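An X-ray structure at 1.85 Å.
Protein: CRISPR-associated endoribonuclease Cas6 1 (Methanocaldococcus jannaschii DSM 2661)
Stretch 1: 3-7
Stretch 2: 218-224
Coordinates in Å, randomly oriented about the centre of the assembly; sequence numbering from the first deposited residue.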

# COMPACT_ATOMS: atom_id res chain seq x y z
N GLU A 3 1.00 17.84 -6.46
CA GLU A 3 -0.25 17.30 -5.93
C GLU A 3 -0.05 15.79 -5.82
O GLU A 3 1.03 15.27 -6.14
CB GLU A 3 -1.44 17.68 -6.82
CG GLU A 3 -1.27 17.32 -8.28
CD GLU A 3 -2.44 17.77 -9.14
OE1 GLU A 3 -3.56 17.94 -8.60
OE2 GLU A 3 -2.24 17.99 -10.36
N SER A 4 -1.08 15.08 -5.37
CA SER A 4 -0.90 13.63 -5.23
C SER A 4 -1.11 12.91 -6.56
O SER A 4 -1.59 13.48 -7.55
CB SER A 4 -1.84 13.08 -4.15
OG SER A 4 -3.21 13.18 -4.53
N MET A 5 -0.80 11.61 -6.57
CA MET A 5 -1.05 10.84 -7.77
C MET A 5 -1.20 9.38 -7.40
O MET A 5 -0.46 8.87 -6.54
CB MET A 5 0.06 11.01 -8.81
CG MET A 5 -0.26 10.35 -10.14
SD MET A 5 1.04 10.82 -11.30
CE MET A 5 0.33 10.13 -12.81
N ARG A 6 -2.18 8.73 -8.03
CA ARG A 6 -2.39 7.29 -7.94
C ARG A 6 -2.37 6.70 -9.34
O ARG A 6 -2.98 7.26 -10.26
CB ARG A 6 -3.73 6.96 -7.26
CG ARG A 6 -4.04 5.43 -7.29
CD ARG A 6 -5.34 5.09 -6.53
NE ARG A 6 -5.19 5.42 -5.10
CZ ARG A 6 -5.76 4.73 -4.11
NH1 ARG A 6 -6.54 3.68 -4.39
NH2 ARG A 6 -5.54 5.08 -2.83
N ILE A 7 -1.68 5.57 -9.52
CA ILE A 7 -1.67 4.88 -10.80
C ILE A 7 -2.01 3.41 -10.58
O ILE A 7 -1.80 2.83 -9.51
CB ILE A 7 -0.34 5.02 -11.58
CG1 ILE A 7 0.82 4.43 -10.81
CG2 ILE A 7 -0.02 6.52 -11.93
CD1 ILE A 7 1.15 3.00 -11.14
N ILE A 218 -8.20 13.27 5.01
CA ILE A 218 -8.58 11.95 4.50
C ILE A 218 -7.88 11.67 3.17
O ILE A 218 -7.40 10.56 2.93
CB ILE A 218 -10.12 11.86 4.37
CG1 ILE A 218 -10.75 11.99 5.77
CG2 ILE A 218 -10.52 10.54 3.70
CD1 ILE A 218 -12.29 12.18 5.72
N LYS A 219 -7.80 12.69 2.31
CA LYS A 219 -7.15 12.57 1.01
C LYS A 219 -5.67 12.24 1.16
O LYS A 219 -5.11 11.47 0.37
CB LYS A 219 -7.32 13.89 0.25
CG LYS A 219 -6.50 14.03 -1.00
CD LYS A 219 -6.77 15.35 -1.71
CE LYS A 219 -5.95 15.44 -2.99
NZ LYS A 219 -4.47 15.42 -2.76
N PHE A 220 -5.02 12.81 2.18
CA PHE A 220 -3.64 12.42 2.46
C PHE A 220 -3.55 10.94 2.85
O PHE A 220 -2.66 10.23 2.38
CB PHE A 220 -3.05 13.30 3.57
CG PHE A 220 -1.66 12.93 3.95
CD1 PHE A 220 -0.58 13.27 3.14
CD2 PHE A 220 -1.42 12.25 5.18
CE1 PHE A 220 0.75 12.92 3.51
CE2 PHE A 220 -0.10 11.88 5.56
CZ PHE A 220 0.98 12.24 4.73
N GLY A 221 -4.45 10.45 3.71
CA GLY A 221 -4.44 9.01 4.00
C GLY A 221 -4.74 8.17 2.75
O GLY A 221 -4.17 7.10 2.55
N TYR A 222 -5.60 8.68 1.89
CA TYR A 222 -5.95 7.97 0.66
C TYR A 222 -4.73 7.79 -0.24
O TYR A 222 -4.56 6.74 -0.86
CB TYR A 222 -7.06 8.73 -0.06
CG TYR A 222 -7.76 7.89 -1.10
CD1 TYR A 222 -8.76 6.99 -0.73
CD2 TYR A 222 -7.42 8.01 -2.44
CE1 TYR A 222 -9.42 6.20 -1.72
CE2 TYR A 222 -8.07 7.24 -3.44
CZ TYR A 222 -9.05 6.32 -3.05
OH TYR A 222 -9.71 5.56 -3.99
N GLU A 223 -3.88 8.81 -0.35
CA GLU A 223 -2.74 8.64 -1.27
C GLU A 223 -1.44 8.20 -0.58
O GLU A 223 -0.58 7.60 -1.23
CB GLU A 223 -2.56 9.89 -2.12
CG GLU A 223 -3.85 10.17 -3.02
CD GLU A 223 -4.32 9.02 -4.04
OE1 GLU A 223 -4.10 7.81 -3.85
OE2 GLU A 223 -4.97 9.36 -5.06
N CYS A 224 -1.28 8.44 0.70
CA CYS A 224 -0.08 8.01 1.42
C CYS A 224 -0.23 6.62 2.02
O CYS A 224 0.77 5.91 2.22
CB CYS A 224 0.25 8.99 2.55
SG CYS A 224 1.91 8.70 3.32
O HOH W 1 -4.30 11.43 -6.27

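The helix of residues 218-224 packs beside the start of the chain, where a short extended segment leads into the strand 5-7. I218 lies out of reach, so the contact begins at K219. Its CA-to-CB bond points sideways, but lysine has a long, flexible chain: the first three torsions are all t, and a final turn to m brings the ammonium group to S4, where K219 NZ donates a hydrogen bond to S4 OG at 3.1 Å. K219 CB lies 6.3 Å from S4 OG, a gap the extended chain spans.

The CA-to-CB bond of F220 points away, and G221 has no side chain; neither takes part in the contact, which resumes at Y222. The CA-to-CB bond of Y222 also points sideways, yet its ring comes nearer and offers a flat surface to R6. The guanidinium lies on one face of that ring, with centres 4.1 Å apart and planes at 10°, a nearly parallel stack in which a delocalised cation meets an aromatic π cloud. The backbone of the same residue contributes too: R6 NH2 donates to Y222 O at 2.8 Å.

The CA-to-CB bond of E223 points toward stretch 1, and its carboxylate meets R6 at the edge of the guanidinium, close to its plane. R6 NE donates to E223 OE1 at 2.9 Å, with an N-H...acceptor angle of 157°, forming a salt bridge, and R6 NH2 donates to the same E223 OE1 at 3.3 Å. Arginine suits this place because its planar group can stack by its face while bonding through its edge. The other carboxylate oxygen, E223 OE2, accepts a hydrogen bond from the O atom of water 1 at 2.5 Å; that water oxygen is also hydrogen-bonded to S4 OG at 2.7 Å. The small serine thus links lysine and water, while C224 lies beyond the contact.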